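Local coordinates for ribonucleoside-diphosphate reductase subunit beta (Bacillus halodurans C-125, PDB 2RCC), which is the iron-binding small subunit of a probable class I ribonucleotide reductase, the enzyme that makes deoxyribonucleotides for DNA synthesis, at residues L44-W53 and Y215-L226. Sequence-based numbering, arbitrary orientation.
Sequences LYKNMLANFW and YINRDEQLHVYL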
# COMPACT_ATOMS: atom_id res chain seq x y z
N LEU A 44 12.11 -6.76 -6.50
CA LEU A 44 11.96 -5.55 -5.68
C LEU A 44 10.89 -5.72 -4.59
O LEU A 44 11.12 -5.41 -3.42
CB LEU A 44 11.64 -4.34 -6.58
CG LEU A 44 11.41 -3.00 -5.89
CD1 LEU A 44 12.56 -2.61 -4.94
CD2 LEU A 44 11.21 -1.98 -6.98
N TYR A 45 9.72 -6.24 -4.94
CA TYR A 45 8.71 -6.55 -3.96
C TYR A 45 9.26 -7.42 -2.83
O TYR A 45 9.08 -7.10 -1.64
CB TYR A 45 7.49 -7.24 -4.61
CG TYR A 45 6.55 -7.86 -3.61
CD1 TYR A 45 5.58 -7.12 -2.93
CD2 TYR A 45 6.66 -9.20 -3.30
CE1 TYR A 45 4.75 -7.72 -2.02
CE2 TYR A 45 5.87 -9.76 -2.38
CZ TYR A 45 4.90 -9.04 -1.74
OH TYR A 45 4.12 -9.72 -0.82
N LYS A 46 9.95 -8.48 -3.20
CA LYS A 46 10.53 -9.44 -2.23
C LYS A 46 11.55 -8.77 -1.29
O LYS A 46 11.57 -9.08 -0.10
CB LYS A 46 11.19 -10.61 -2.96
CG LYS A 46 10.23 -11.54 -3.66
CD LYS A 46 10.94 -12.56 -4.54
CE LYS A 46 9.94 -13.51 -5.20
NZ LYS A 46 10.58 -14.52 -6.11
N ASN A 47 12.35 -7.84 -1.82
CA ASN A 47 13.33 -7.13 -1.00
C ASN A 47 12.61 -6.18 -0.05
O ASN A 47 12.99 -6.09 1.11
CB ASN A 47 14.38 -6.41 -1.86
CG ASN A 47 15.35 -7.37 -2.56
OD1 ASN A 47 15.73 -8.41 -2.03
ND2 ASN A 47 15.79 -6.98 -3.75
N MSE A 48 11.57 -5.50 -0.51
CA MSE A 48 10.81 -4.61 0.36
C MSE A 48 10.14 -5.39 1.52
O MSE A 48 10.19 -4.95 2.68
CB MSE A 48 9.77 -3.85 -0.42
CG MSE A 48 10.37 -2.88 -1.37
SE MSE A 48 9.04 -1.90 -2.40
CE MSE A 48 8.69 -0.52 -1.21
N LEU A 49 9.54 -6.54 1.20
CA LEU A 49 8.85 -7.39 2.16
C LEU A 49 9.83 -7.99 3.18
O LEU A 49 9.50 -8.09 4.38
CB LEU A 49 8.05 -8.49 1.41
CG LEU A 49 7.11 -9.37 2.24
CD1 LEU A 49 5.94 -8.48 2.76
CD2 LEU A 49 6.63 -10.58 1.43
N ALA A 50 11.02 -8.39 2.72
CA ALA A 50 12.07 -8.88 3.62
C ALA A 50 12.57 -7.83 4.63
O ALA A 50 13.06 -8.17 5.68
CB ALA A 50 13.28 -9.43 2.80
N ASN A 51 12.51 -6.56 4.26
CA ASN A 51 12.92 -5.46 5.09
C ASN A 51 11.85 -4.94 6.06
O ASN A 51 12.00 -3.81 6.54
CB ASN A 51 13.29 -4.29 4.17
CG ASN A 51 14.62 -4.46 3.50
OD1 ASN A 51 15.36 -5.42 3.76
ND2 ASN A 51 14.95 -3.50 2.62
N PHE A 52 10.77 -5.69 6.33
CA PHE A 52 9.70 -5.18 7.19
C PHE A 52 10.25 -4.78 8.56
O PHE A 52 11.07 -5.49 9.13
CB PHE A 52 8.60 -6.23 7.38
CG PHE A 52 7.43 -5.73 8.19
CD1 PHE A 52 6.45 -4.97 7.58
CD2 PHE A 52 7.33 -5.99 9.55
CE1 PHE A 52 5.35 -4.51 8.33
CE2 PHE A 52 6.26 -5.52 10.29
CZ PHE A 52 5.28 -4.76 9.68
N TRP A 53 9.80 -3.63 9.07
CA TRP A 53 10.16 -3.16 10.41
C TRP A 53 9.05 -2.23 10.90
O TRP A 53 8.29 -1.71 10.10
CB TRP A 53 11.53 -2.42 10.42
CG TRP A 53 11.53 -1.15 9.65
CD1 TRP A 53 11.74 -1.02 8.32
CD2 TRP A 53 11.22 0.18 10.13
NE1 TRP A 53 11.59 0.28 7.93
CE2 TRP A 53 11.28 1.04 9.02
CE3 TRP A 53 10.92 0.72 11.39
CZ2 TRP A 53 11.07 2.40 9.12
CZ3 TRP A 53 10.72 2.10 11.48
CH2 TRP A 53 10.76 2.90 10.35
N TYR A 215 16.64 2.75 8.95
CA TYR A 215 15.59 1.91 8.35
C TYR A 215 14.76 2.70 7.35
O TYR A 215 14.49 2.19 6.25
CB TYR A 215 14.70 1.28 9.38
CG TYR A 215 15.37 0.29 10.33
CD1 TYR A 215 16.62 -0.28 10.07
CD2 TYR A 215 14.69 -0.14 11.46
CE1 TYR A 215 17.18 -1.21 10.96
CE2 TYR A 215 15.23 -1.06 12.31
CZ TYR A 215 16.47 -1.59 12.06
OH TYR A 215 17.00 -2.53 12.93
N ILE A 216 14.38 3.92 7.72
CA ILE A 216 13.66 4.81 6.80
C ILE A 216 14.48 5.09 5.52
O ILE A 216 13.97 4.94 4.40
CB ILE A 216 13.28 6.16 7.45
CG1 ILE A 216 12.24 5.97 8.56
CG2 ILE A 216 12.78 7.19 6.37
CD1 ILE A 216 12.02 7.16 9.54
N ASN A 217 15.75 5.43 5.72
CA ASN A 217 16.67 5.78 4.63
C ASN A 217 16.89 4.54 3.70
O ASN A 217 16.98 4.71 2.49
CB ASN A 217 17.97 6.34 5.25
CG ASN A 217 18.75 7.29 4.34
OD1 ASN A 217 18.31 7.75 3.29
ND2 ASN A 217 19.94 7.65 4.82
N ARG A 218 16.95 3.33 4.27
CA ARG A 218 17.07 2.07 3.51
C ARG A 218 15.81 1.87 2.61
O ARG A 218 15.91 1.52 1.43
CB ARG A 218 17.23 0.86 4.44
CG ARG A 218 17.00 -0.52 3.77
CD ARG A 218 17.34 -1.77 4.61
NE ARG A 218 16.57 -2.30 5.78
CZ ARG A 218 15.36 -1.97 6.29
NH1 ARG A 218 14.51 -1.02 5.82
NH2 ARG A 218 14.99 -2.65 7.38
N ASP A 219 14.64 2.06 3.19
CA ASP A 219 13.39 2.00 2.41
C ASP A 219 13.43 3.03 1.29
O ASP A 219 13.03 2.76 0.16
CB ASP A 219 12.19 2.35 3.27
CG ASP A 219 11.84 1.29 4.30
OD1 ASP A 219 12.24 0.14 4.20
OD2 ASP A 219 11.07 1.64 5.21
N GLU A 220 13.89 4.24 1.60
CA GLU A 220 13.96 5.27 0.56
C GLU A 220 14.84 4.86 -0.60
O GLU A 220 14.51 5.15 -1.71
CB GLU A 220 14.43 6.58 1.10
CG GLU A 220 13.45 7.27 2.03
CD GLU A 220 13.95 8.66 2.39
OE1 GLU A 220 15.13 8.78 2.79
OE2 GLU A 220 13.14 9.61 2.28
N GLN A 221 15.91 4.11 -0.36
CA GLN A 221 16.79 3.70 -1.46
C GLN A 221 16.08 2.79 -2.44
O GLN A 221 16.32 2.91 -3.64
CB GLN A 221 18.10 3.06 -0.97
CG GLN A 221 18.93 3.86 0.05
CD GLN A 221 18.98 5.35 -0.24
OE1 GLN A 221 19.48 5.76 -1.28
NE2 GLN A 221 18.50 6.18 0.71
N LEU A 222 15.22 1.91 -1.95
CA LEU A 222 14.45 1.04 -2.84
C LEU A 222 13.37 1.85 -3.60
O LEU A 222 13.06 1.56 -4.75
CB LEU A 222 13.88 -0.15 -2.09
CG LEU A 222 14.89 -1.16 -1.54
CD1 LEU A 222 14.18 -2.30 -0.75
CD2 LEU A 222 15.70 -1.77 -2.65
N HIS A 223 12.83 2.88 -2.96
CA HIS A 223 11.85 3.76 -3.60
C HIS A 223 12.55 4.48 -4.74
O HIS A 223 12.00 4.52 -5.86
CB HIS A 223 11.26 4.77 -2.61
CG HIS A 223 10.51 4.18 -1.45
ND1 HIS A 223 9.82 4.96 -0.55
CD2 HIS A 223 10.33 2.90 -1.04
CE1 HIS A 223 9.28 4.20 0.39
NE2 HIS A 223 9.58 2.94 0.11
N VAL A 224 13.75 5.03 -4.50
CA VAL A 224 14.53 5.69 -5.57
C VAL A 224 14.85 4.72 -6.71
O VAL A 224 14.78 5.09 -7.85
CB VAL A 224 15.87 6.30 -5.04
CG1 VAL A 224 16.71 6.83 -6.19
CG2 VAL A 224 15.59 7.42 -4.03
N TYR A 225 15.20 3.47 -6.38
CA TYR A 225 15.45 2.45 -7.38
C TYR A 225 14.18 2.27 -8.26
O TYR A 225 14.30 2.26 -9.48
CB TYR A 225 15.89 1.14 -6.70
CG TYR A 225 16.00 -0.06 -7.59
CD1 TYR A 225 17.15 -0.31 -8.34
CD2 TYR A 225 14.96 -0.99 -7.65
CE1 TYR A 225 17.23 -1.43 -9.15
CE2 TYR A 225 15.04 -2.07 -8.46
CZ TYR A 225 16.16 -2.30 -9.19
OH TYR A 225 16.18 -3.43 -9.95
N LEU A 226 13.01 2.20 -7.64
CA LEU A 226 11.76 2.07 -8.38
C LEU A 226 11.54 3.28 -9.32
O LEU A 226 11.27 3.12 -10.52
CB LEU A 226 10.57 1.96 -7.43
CG LEU A 226 9.16 1.89 -8.06
CD1 LEU A 226 9.05 0.76 -9.04
CD2 LEU A 226 8.12 1.83 -6.97
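Trp53 has its CG between the backbone N and the carbonyl carbon (chi1 65°), which lays the indole against Tyr215, Ile216 and Asp219. Arg218 bends at chi3 (73°) and brings its guanidinium flat against the Asn51 amide, the two planes 13° apart. Tyr215 CB sits over one face of the indole, 3.5 Å from the centroid of the five-membered ring, a CH-pi contact. At the ring edge, Trp53 NE1 gives a hydrogen bond to Asp219 OD2 (3.1 Å), on the syn side but tilted out of the carboxylate plane. The same OD2 also hydrogen-bonds to His122 NE2, of a probable iron ligand. Arg218 NH1 holds the other oxygen, Asp219 OD1, in a salt bridge of 3.0 Å. A leucine in place of Trp53 would probably leave Asp219 OD2 without its indole donor and open a gap beside Tyr215 and Ile216. Further along, Leu222 CD1 touches Met48 CG at 3.9 Å. The selenomethionine methyl, Met48 CE, reaches His223 CD2 at 3.8 Å; His223, a probable ligand of the second iron, is hydrogen-bonded to Gln118 and Glu186. Leu44 CD2 meets the edge of the Tyr225 ring. Residues 44-50 of helix 41-50 run nearly antiparallel to residues 215-226 of helix 207-237 in this ferritin-like helical fold, with Met48, Trp53 and His223 also packing on helix 106-133.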